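Local coordinates for peptidoglycan synthetase penicillin-binding protein 3 (Bifidobacterium adolescentis, PDB 4YE5) that probably cross-links peptidoglycan as a membrane-anchored transpeptidase of the penicillin-binding protein family, at residues 220-225 / 547-552; 34-39 / 214-219; 479-484 / 553-558. One frame throughout, in Å; residues are numbered along the deposited sequence.

Contact 1. Residues 220-225 / 547-552; sequences DRDVQW and MQKYEV
The capped start of helix 221-238 faces the end of helix 535-549 here, with Asp220, Asp222 and Val223 on one side and Lys549 and Tyr550 on the other. Asp220 is the N-cap. Its OD1 takes the N-H of Val223 on the anti side of the carboxylate, at 3.0 Å from Val223 N, and a weaker bond from Asp222 N. The other oxygen, OD2, reaches the other segment through water. Asp220 and Tyr550 reach toward each other tip to tip, and water 1 joins them: it donates to Asp220 OD2 at 2.6 Å and lies 2.7 Å from Tyr550 OH, in the plane of the phenol ring. Lys549 runs out straight as far as CE and then turns at chi4 (59°), which sets NZ beside the two acids. NZ donates to water 2 at 2.7 Å, and that water is placed to donate to Asp220 OD2 and Asp222 OD2, each at 2.7 Å, though it has more acceptors in reach than protons. The direct ion pair, Asp222 OD2 to Lys549 NZ, is long at 3.8 Å, so the water-mediated link probably counts for more. The lysine charge probably offsets the two carboxylates gathered at the helix start. Beside the polar groups, Val223 CG2 comes in at the edge of the Tyr550 ring, 3.4 Å from OH, and also packs on Lys549 CE at 3.9 Å. Lys549 CG covers the centre of one ring face, while Phe517 meets the same ring from strand 517-524. Past Tyr550, Glu551 with positive phi completes a Schellman motif, Val552 N bonding to Met547 O. Packing of its first helix beside its last, next to the five-stranded antiparallel sheet, is characteristic of the penicillin-recognising transpeptidase fold.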
loop_
_atom_site.group_PDB
_atom_site.type_symbol
_atom_site.label_atom_id
_atom_site.label_comp_id
_atom_site.label_asym_id
_atom_site.label_seq_id
_atom_site.Cartn_x
_atom_site.Cartn_y
_atom_site.Cartn_z
ATOM N N ASP A 220 -1.217 -3.243 -10.047
ATOM C CA ASP A 220 -0.974 -3.141 -11.490
ATOM C C ASP A 220 -0.967 -1.667 -11.871
ATOM O O ASP A 220 -1.941 -0.961 -11.630
ATOM C CB ASP A 220 -2.100 -3.828 -12.268
ATOM C CG ASP A 220 -1.865 -3.812 -13.773
ATOM O OD1 ASP A 220 -2.129 -2.764 -14.398
ATOM O OD2 ASP A 220 -1.416 -4.845 -14.326
ATOM N N ARG A 221 0.126 -1.238 -12.497
ATOM C CA ARG A 221 0.378 0.164 -12.845
ATOM C C ARG A 221 -0.761 0.716 -13.699
ATOM O O ARG A 221 -1.199 1.838 -13.493
ATOM C CB ARG A 221 1.707 0.250 -13.628
ATOM C CG ARG A 221 2.461 1.563 -13.581
ATOM C CD ARG A 221 3.774 1.492 -14.406
ATOM N NE ARG A 221 3.474 1.123 -15.777
ATOM C CZ ARG A 221 3.390 1.977 -16.792
ATOM N NH1 ARG A 221 3.662 3.262 -16.625
ATOM N NH2 ARG A 221 3.069 1.529 -17.992
ATOM N N ASP A 222 -1.245 -0.078 -14.653
ATOM C CA ASP A 222 -2.327 0.363 -15.547
ATOM C C ASP A 222 -3.675 0.478 -14.833
ATOM O O ASP A 222 -4.434 1.423 -15.072
ATOM C CB ASP A 222 -2.437 -0.555 -16.771
ATOM C CG ASP A 222 -1.100 -0.694 -17.516
ATOM O OD1 ASP A 222 -0.626 0.317 -18.087
ATOM O OD2 ASP A 222 -0.508 -1.805 -17.508
ATOM N N VAL A 223 -3.996 -0.471 -13.965
ATOM C CA VAL A 223 -5.248 -0.346 -13.201
ATOM C C VAL A 223 -5.157 0.825 -12.209
ATOM O O VAL A 223 -6.114 1.582 -12.023
ATOM C CB VAL A 223 -5.583 -1.647 -12.444
ATOM C CG1 VAL A 223 -6.870 -1.490 -11.620
ATOM C CG2 VAL A 223 -5.702 -2.845 -13.448
ATOM N N GLN A 224 -4.008 0.959 -11.557
ATOM C CA GLN A 224 -3.815 2.042 -10.595
ATOM C C GLN A 224 -3.939 3.393 -11.296
ATOM O O GLN A 224 -4.609 4.305 -10.816
ATOM C CB GLN A 224 -2.428 1.933 -9.929
ATOM C CG GLN A 224 -2.181 3.031 -8.864
ATOM C CD GLN A 224 -2.903 2.763 -7.537
ATOM O OE1 GLN A 224 -3.219 1.628 -7.202
ATOM N NE2 GLN A 224 -3.106 3.812 -6.759
ATOM N N TRP A 225 -3.294 3.518 -12.445
ATOM C CA TRP A 225 -3.342 4.775 -13.193
ATOM C C TRP A 225 -4.766 5.104 -13.606
ATOM O O TRP A 225 -5.206 6.243 -13.441
ATOM C CB TRP A 225 -2.445 4.749 -14.439
ATOM C CG TRP A 225 -2.410 6.087 -15.145
ATOM C CD1 TRP A 225 -1.512 7.105 -14.936
ATOM C CD2 TRP A 225 -3.318 6.559 -16.156
ATOM N NE1 TRP A 225 -1.805 8.168 -15.755
ATOM C CE2 TRP A 225 -2.911 7.863 -16.507
ATOM C CE3 TRP A 225 -4.441 6.009 -16.790
ATOM C CZ2 TRP A 225 -3.587 8.626 -17.463
ATOM C CZ3 TRP A 225 -5.111 6.772 -17.741
ATOM C CH2 TRP A 225 -4.682 8.062 -18.065
HETATM N N MSE A 547 -13.252 -4.977 -17.205
HETATM C CA MSE A 547 -13.785 -6.015 -18.085
HETATM C C MSE A 547 -13.105 -5.947 -19.453
HETATM O O MSE A 547 -12.861 -6.971 -20.067
HETATM C CB MSE A 547 -15.316 -5.895 -18.262
HETATM C CG MSE A 547 -16.126 -5.895 -16.988
HETATM SE SE MSE A 547 -16.050 -7.581 -16.018
HETATM C CE MSE A 547 -14.723 -7.126 -14.696
ATOM N N GLN A 548 -12.827 -4.741 -19.936
ATOM C CA GLN A 548 -12.154 -4.576 -21.238
ATOM C C GLN A 548 -10.681 -4.965 -21.144
ATOM O O GLN A 548 -10.174 -5.686 -21.992
ATOM C CB GLN A 548 -12.282 -3.122 -21.740
ATOM C CG GLN A 548 -11.284 -2.709 -22.863
ATOM C CD GLN A 548 -11.817 -2.959 -24.271
ATOM O OE1 GLN A 548 -13.015 -3.177 -24.462
ATOM N NE2 GLN A 548 -10.927 -2.921 -25.264
ATOM N N LYS A 549 -9.992 -4.488 -20.102
ATOM C CA LYS A 549 -8.568 -4.794 -19.949
ATOM C C LYS A 549 -8.317 -6.289 -19.851
ATOM O O LYS A 549 -7.434 -6.812 -20.508
ATOM C CB LYS A 549 -7.956 -4.111 -18.721
ATOM C CG LYS A 549 -6.445 -4.411 -18.535
ATOM C CD LYS A 549 -5.898 -3.658 -17.290
ATOM C CE LYS A 549 -4.507 -4.156 -16.899
ATOM N NZ LYS A 549 -3.584 -3.954 -18.039
ATOM N N TYR A 550 -9.083 -6.976 -19.019
ATOM C CA TYR A 550 -8.830 -8.405 -18.818
ATOM C C TYR A 550 -9.664 -9.281 -19.735
ATOM O O TYR A 550 -9.647 -10.512 -19.615
ATOM C CB TYR A 550 -9.017 -8.782 -17.339
ATOM C CG TYR A 550 -7.995 -8.084 -16.470
ATOM C CD1 TYR A 550 -6.677 -8.545 -16.407
ATOM C CD2 TYR A 550 -8.321 -6.934 -15.765
ATOM C CE1 TYR A 550 -5.721 -7.892 -15.635
ATOM C CE2 TYR A 550 -7.371 -6.281 -14.977
ATOM C CZ TYR A 550 -6.077 -6.761 -14.916
ATOM O OH TYR A 550 -5.133 -6.105 -14.136
ATOM N N GLU A 551 -10.371 -8.648 -20.674
ATOM C CA GLU A 551 -11.146 -9.387 -21.673
ATOM C C GLU A 551 -12.073 -10.401 -21.006
ATOM O O GLU A 551 -12.088 -11.579 -21.364
ATOM C CB GLU A 551 -10.205 -10.081 -22.677
ATOM C CG GLU A 551 -9.215 -9.107 -23.335
ATOM C CD GLU A 551 -8.344 -9.755 -24.408
ATOM O OE1 GLU A 551 -7.163 -10.040 -24.113
ATOM O OE2 GLU A 551 -8.836 -9.971 -25.545
ATOM N N VAL A 552 -12.827 -9.937 -20.015
ATOM C CA VAL A 552 -13.709 -10.816 -19.247
ATOM C C VAL A 552 -14.911 -11.196 -20.119
ATOM O O VAL A 552 -15.536 -10.324 -20.723
ATOM C CB VAL A 552 -14.171 -10.121 -17.938
ATOM C CG1 VAL A 552 -15.034 -11.073 -17.086
ATOM C CG2 VAL A 552 -12.939 -9.618 -17.131
HETATM O O HOH W 1 -2.686 -7.154 -14.055
HETATM O O HOH W 2 -1.107 -4.351 -16.964
#

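Contact 2. Residues 34-39 / 214-219; sequences KIMDTN and DVTLTI
Lys34 and Asp214 open the contact: Lys34 N points straight at Asp214 OD1 (2.8 Å, 179°), approaching on the anti side of the carboxylate, and the two side chains lie alongside each other, pointing the same way. Water 3 donates to the same OD1 and takes only a weak bond from Lys34 NZ. From there the backbones exchange bonds alternately, Val215 N to Lys34 O, Met36 N to Val215 O (2.8 Å) and Leu217 N to Met36 O. This is parallel pairing of strands 35-36 and 214-217, inside a mixed sheet where 42-46 flanks the first strand and 430-434 the second. On one face Ile35 CG2 sits 3.9 Å from Leu217 CG, with Ile173 of helix 172-176 against both residues. On the opposite face the selenomethionine Met36 bends at chi3 (-64°), which brings CE to 3.3 Å from Thr216 OG1 and 3.6 Å from Asp214 CB. Past the strands the regular pattern breaks: Thr38 N lies close to Leu217 O at a poor angle and bonds instead to Ile219 O at 2.9 Å. Water 4 bridges Thr38 OG1 and Thr218 O, and Lys431 NZ holds the Thr38 hydroxyl as well. Farther out, Asp37 OD1 accepts from Asn39 N from above the carboxylate plane, forming an Asx turn, while Asp37 OD2 takes the backbone N-H of Arg221.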
loop_
_atom_site.group_PDB
_atom_site.type_symbol
_atom_site.label_atom_id
_atom_site.label_comp_id
_atom_site.label_asym_id
_atom_site.label_seq_id
_atom_site.Cartn_x
_atom_site.Cartn_y
_atom_site.Cartn_z
ATOM N N LYS A 34 14.784 -2.364 -5.523
ATOM C CA LYS A 34 13.732 -1.695 -6.283
ATOM C C LYS A 34 12.335 -2.049 -5.765
ATOM O O LYS A 34 12.138 -3.055 -5.067
ATOM C CB LYS A 34 13.799 -2.057 -7.777
ATOM C CG LYS A 34 15.178 -2.002 -8.432
ATOM C CD LYS A 34 15.047 -2.248 -9.940
ATOM C CE LYS A 34 16.177 -3.116 -10.504
ATOM N NZ LYS A 34 17.547 -2.662 -10.124
ATOM N N ILE A 35 11.376 -1.206 -6.113
ATOM C CA ILE A 35 9.965 -1.549 -5.976
ATOM C C ILE A 35 9.389 -1.633 -7.379
ATOM O O ILE A 35 9.624 -0.750 -8.210
ATOM C CB ILE A 35 9.186 -0.507 -5.157
ATOM C CG1 ILE A 35 9.748 -0.430 -3.732
ATOM C CG2 ILE A 35 7.667 -0.887 -5.132
ATOM C CD1 ILE A 35 9.361 0.836 -2.956
HETATM N N MSE A 36 8.654 -2.707 -7.645
HETATM C CA MSE A 36 8.096 -2.955 -8.969
HETATM C C MSE A 36 6.615 -3.268 -8.869
HETATM O O MSE A 36 6.151 -3.701 -7.819
HETATM C CB MSE A 36 8.819 -4.147 -9.606
HETATM C CG MSE A 36 10.277 -3.848 -9.934
HETATM SE SE MSE A 36 11.204 -5.462 -10.487
HETATM C CE MSE A 36 11.087 -6.485 -8.832
ATOM N N ASP A 37 5.866 -3.057 -9.950
ATOM C CA ASP A 37 4.451 -3.422 -9.926
ATOM C C ASP A 37 4.354 -4.921 -10.219
ATOM O O ASP A 37 5.379 -5.597 -10.429
ATOM C CB ASP A 37 3.597 -2.556 -10.895
ATOM C CG ASP A 37 3.500 -3.123 -12.335
ATOM O OD1 ASP A 37 4.367 -3.913 -12.770
ATOM O OD2 ASP A 37 2.525 -2.762 -13.049
ATOM N N THR A 38 3.126 -5.418 -10.267
ATOM C CA THR A 38 2.859 -6.839 -10.435
ATOM C C THR A 38 3.504 -7.459 -11.688
ATOM O O THR A 38 3.761 -8.654 -11.711
ATOM C CB THR A 38 1.341 -7.120 -10.409
ATOM O OG1 THR A 38 1.105 -8.512 -10.167
ATOM C CG2 THR A 38 0.687 -6.705 -11.723
ATOM N N ASN A 39 3.768 -6.647 -12.711
ATOM C CA ASN A 39 4.367 -7.141 -13.952
ATOM C C ASN A 39 5.859 -6.841 -14.086
ATOM O O ASN A 39 6.430 -7.027 -15.149
ATOM C CB ASN A 39 3.650 -6.571 -15.174
ATOM C CG ASN A 39 2.162 -6.837 -15.146
ATOM O OD1 ASN A 39 1.360 -5.911 -15.144
ATOM N ND2 ASN A 39 1.789 -8.111 -15.098
ATOM N N ASP A 214 14.619 -6.831 -4.100
ATOM C CA ASP A 214 13.574 -6.088 -4.804
ATOM C C ASP A 214 12.198 -6.580 -4.368
ATOM O O ASP A 214 12.023 -7.753 -4.049
ATOM C CB ASP A 214 13.707 -6.242 -6.315
ATOM C CG ASP A 214 15.094 -5.847 -6.827
ATOM O OD1 ASP A 214 15.665 -4.833 -6.361
ATOM O OD2 ASP A 214 15.597 -6.555 -7.715
ATOM N N VAL A 215 11.229 -5.674 -4.377
ATOM C CA VAL A 215 9.883 -5.968 -3.918
ATOM C C VAL A 215 8.912 -5.796 -5.080
ATOM O O VAL A 215 8.892 -4.746 -5.740
ATOM C CB VAL A 215 9.485 -5.011 -2.767
ATOM C CG1 VAL A 215 7.992 -5.097 -2.484
ATOM C CG2 VAL A 215 10.296 -5.319 -1.511
ATOM N N THR A 216 8.121 -6.829 -5.340
ATOM C CA THR A 216 7.071 -6.777 -6.358
ATOM C C THR A 216 5.695 -6.658 -5.700
ATOM O O THR A 216 5.338 -7.488 -4.857
ATOM C CB THR A 216 7.117 -8.055 -7.230
ATOM O OG1 THR A 216 8.345 -8.080 -7.976
ATOM C CG2 THR A 216 5.941 -8.107 -8.197
ATOM N N LEU A 217 4.935 -5.628 -6.083
ATOM C CA LEU A 217 3.602 -5.372 -5.523
ATOM C C LEU A 217 2.559 -6.175 -6.287
ATOM O O LEU A 217 2.809 -6.583 -7.415
ATOM C CB LEU A 217 3.247 -3.872 -5.652
ATOM C CG LEU A 217 4.283 -2.875 -5.106
ATOM C CD1 LEU A 217 3.698 -1.428 -5.182
ATOM C CD2 LEU A 217 4.597 -3.273 -3.677
ATOM N N THR A 218 1.394 -6.388 -5.681
ATOM C CA THR A 218 0.249 -6.902 -6.425
ATOM C C THR A 218 -0.408 -5.792 -7.268
ATOM O O THR A 218 -1.214 -6.079 -8.156
ATOM C CB THR A 218 -0.811 -7.456 -5.480
ATOM O OG1 THR A 218 -1.239 -6.407 -4.607
ATOM C CG2 THR A 218 -0.243 -8.646 -4.642
ATOM N N ILE A 219 -0.073 -4.536 -6.969
ATOM C CA ILE A 219 -0.632 -3.397 -7.699
ATOM C C ILE A 219 -0.245 -3.476 -9.173
ATOM O O ILE A 219 0.909 -3.737 -9.505
ATOM C CB ILE A 219 -0.106 -2.049 -7.150
ATOM C CG1 ILE A 219 -0.467 -1.872 -5.675
ATOM C CG2 ILE A 219 -0.613 -0.860 -8.003
ATOM C CD1 ILE A 219 -1.964 -1.589 -5.415
HETATM O O HOH W 3 18.240 -3.933 -6.958
HETATM O O HOH W 4 -1.583 -8.498 -9.289
#

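Contact 3. Residues 479-484 / 553-558; sequences DGYRMA and PASSPR
Residues 553-558 run in an extended, polyproline-like conformation past the bend at 479-484, and Ser555 N donates to Gly480 O at 3.0 Å, nearly along the C=O axis. The positive phi at Gly480 would press a CB against the preceding carbonyl oxygen, so this bend calls for glycine. Water 5 donates to the same Gly480 O and to Ser555 O, closing a second bridge between the two backbones. The Ser555 side chain returns the grip: OG stands anti to its own carbonyl carbon (chi1 -69°) and accepts the N-H of Arg482 at 2.8 Å, almost perfectly straight at 176°. Asp513 OD1 bonds to that same hydroxyl and its OD2 takes Ser556 N, so one carboxylate positions both serines. Arg482 meets Ser555, Ser556 and Arg558 in turn. Its CG rests 3.7 Å from Ser555 CB, and a bend at chi3 (52°) turns NE out of the line of the chain. NH1 donates to Ser556 O at 3.1 Å, with the oxygen near the guanidinium plane although the N-H arrives above the plane of the carbonyl. Over one face of the guanidinium, offset toward its rim, sits Arg558 CA, 3.6 Å from NH1. The two arginine side chains cross at about a right angle, and their like charges are probably moderated by Glu466, which forms a salt bridge with Arg482 NE. Ser467 holds the end of Arg558. Tyr481 also takes part: CE2 comes within 3.5 Å of Pro553 O, while the Tyr481 hydroxyl bonds to Val552 O. This is surface packing of the C-terminal tail, after the last helix of the transpeptidase fold, on the loop leading into edge strand 484-492.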
loop_
_atom_site.group_PDB
_atom_site.type_symbol
_atom_site.label_atom_id
_atom_site.label_comp_id
_atom_site.label_asym_id
_atom_site.label_seq_id
_atom_site.Cartn_x
_atom_site.Cartn_y
_atom_site.Cartn_z
ATOM N N ASP A 479 -22.102 -2.278 -19.455
ATOM C CA ASP A 479 -22.798 -2.973 -20.538
ATOM C C ASP A 479 -22.244 -4.381 -20.757
ATOM O O ASP A 479 -21.033 -4.560 -20.902
ATOM C CB ASP A 479 -22.717 -2.185 -21.842
ATOM C CG ASP A 479 -23.540 -2.828 -22.952
ATOM O OD1 ASP A 479 -24.703 -3.183 -22.674
ATOM O OD2 ASP A 479 -23.029 -2.992 -24.086
ATOM N N GLY A 480 -23.133 -5.367 -20.735
ATOM C CA GLY A 480 -22.754 -6.756 -20.930
ATOM C C GLY A 480 -22.470 -7.511 -19.637
ATOM O O GLY A 480 -22.238 -8.713 -19.658
ATOM N N TYR A 481 -22.481 -6.831 -18.494
ATOM C CA TYR A 481 -22.070 -7.520 -17.268
ATOM C C TYR A 481 -23.049 -7.365 -16.121
ATOM O O TYR A 481 -23.536 -6.265 -15.844
ATOM C CB TYR A 481 -20.674 -7.043 -16.834
ATOM C CG TYR A 481 -19.615 -7.302 -17.901
ATOM C CD1 TYR A 481 -19.380 -6.379 -18.917
ATOM C CD2 TYR A 481 -18.874 -8.473 -17.899
ATOM C CE1 TYR A 481 -18.430 -6.617 -19.901
ATOM C CE2 TYR A 481 -17.915 -8.715 -18.885
ATOM C CZ TYR A 481 -17.703 -7.787 -19.879
ATOM O OH TYR A 481 -16.746 -8.025 -20.854
ATOM N N ARG A 482 -23.311 -8.467 -15.434
ATOM C CA ARG A 482 -24.132 -8.433 -14.223
ATOM C C ARG A 482 -23.288 -7.985 -13.038
ATOM O O ARG A 482 -22.133 -8.384 -12.938
ATOM C CB ARG A 482 -24.727 -9.821 -13.974
ATOM C CG ARG A 482 -25.747 -10.214 -15.042
ATOM C CD ARG A 482 -26.070 -11.704 -15.038
ATOM N NE ARG A 482 -26.443 -12.215 -13.722
ATOM C CZ ARG A 482 -26.599 -13.511 -13.458
ATOM N NH1 ARG A 482 -26.434 -14.417 -14.422
ATOM N NH2 ARG A 482 -26.931 -13.907 -12.240
HETATM N N MSE A 483 -23.860 -7.156 -12.154
HETATM C CA MSE A 483 -23.166 -6.687 -10.950
HETATM C C MSE A 483 -23.945 -7.056 -9.705
HETATM O O MSE A 483 -25.173 -7.087 -9.719
HETATM C CB MSE A 483 -23.012 -5.150 -10.954
HETATM C CG MSE A 483 -21.941 -4.617 -11.927
HETATM SE SE MSE A 483 -21.770 -2.662 -11.873
HETATM C CE MSE A 483 -23.332 -2.231 -12.858
ATOM N N ALA A 484 -23.224 -7.310 -8.620
ATOM C CA ALA A 484 -23.845 -7.479 -7.316
ATOM C C ALA A 484 -23.239 -6.373 -6.475
ATOM O O ALA A 484 -22.014 -6.300 -6.339
ATOM C CB ALA A 484 -23.508 -8.825 -6.720
ATOM N N PRO A 553 -15.235 -12.499 -20.198
ATOM C CA PRO A 553 -16.410 -12.887 -20.981
ATOM C C PRO A 553 -17.689 -12.245 -20.440
ATOM O O PRO A 553 -17.852 -12.159 -19.220
ATOM C CB PRO A 553 -16.472 -14.412 -20.799
ATOM C CG PRO A 553 -15.097 -14.819 -20.407
ATOM C CD PRO A 553 -14.573 -13.665 -19.583
ATOM N N ALA A 554 -18.563 -11.797 -21.339
ATOM C CA ALA A 554 -19.844 -11.204 -20.969
ATOM C C ALA A 554 -20.684 -12.133 -20.088
ATOM O O ALA A 554 -20.584 -13.353 -20.182
ATOM C CB ALA A 554 -20.613 -10.808 -22.222
ATOM N N SER A 555 -21.518 -11.554 -19.231
ATOM C CA SER A 555 -22.382 -12.355 -18.364
ATOM C C SER A 555 -23.412 -13.155 -19.145
ATOM O O SER A 555 -23.801 -12.777 -20.244
ATOM C CB SER A 555 -23.113 -11.449 -17.366
ATOM O OG SER A 555 -22.208 -10.891 -16.417
ATOM N N SER A 556 -23.866 -14.252 -18.551
ATOM C CA SER A 556 -25.039 -14.977 -19.022
ATOM C C SER A 556 -26.309 -14.363 -18.427
ATOM O O SER A 556 -26.250 -13.671 -17.409
ATOM C CB SER A 556 -24.934 -16.454 -18.627
ATOM O OG SER A 556 -23.851 -17.085 -19.297
ATOM N N PRO A 557 -27.467 -14.603 -19.066
ATOM C CA PRO A 557 -28.717 -14.051 -18.534
ATOM C C PRO A 557 -28.990 -14.503 -17.097
ATOM O O PRO A 557 -28.711 -15.649 -16.731
ATOM C CB PRO A 557 -29.781 -14.630 -19.481
ATOM C CG PRO A 557 -29.055 -14.835 -20.782
ATOM C CD PRO A 557 -27.662 -15.262 -20.373
ATOM N N ARG A 558 -29.508 -13.591 -16.282
ATOM C CA ARG A 558 -29.941 -13.917 -14.926
ATOM C C ARG A 558 -31.247 -14.734 -14.940
ATOM O O ARG A 558 -32.252 -14.285 -15.482
ATOM C CB ARG A 558 -30.131 -12.622 -14.122
ATOM C CG ARG A 558 -30.341 -12.852 -12.629
ATOM C CD ARG A 558 -30.588 -11.539 -11.862
ATOM N NE ARG A 558 -30.588 -11.802 -10.426
ATOM C CZ ARG A 558 -31.127 -11.016 -9.505
ATOM N NH1 ARG A 558 -31.719 -9.878 -9.851
ATOM N NH2 ARG A 558 -31.072 -11.378 -8.228
HETATM O O HOH W 5 -24.291 -10.251 -21.116
#

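Contacts 1 and 2 follow each other along the chain and touch: strand 214-217 runs directly into helix 221-238, and Asp37 OD2 lies 2.9 Å from Arg221 N in a probable hydrogen bond. Their centres are 16 Å apart. In contacts 1 and 3 the later segments are consecutive, 547-552 running straight into 553-558, with centres about 18 Å apart and Tyr481 OH 2.6 Å from Val552 O. Contacts 2 and 3 do not meet, their nearest atoms about 18 Å apart. Contact 3 leads into strand 484-492, which carries a KSG sequence consistent with the transpeptidase active-site motif. Glycerol molecules, probably from the crystallisation liquor, come within about 3 Å, nearest atoms, of the side chains of Tyr550 and Arg482.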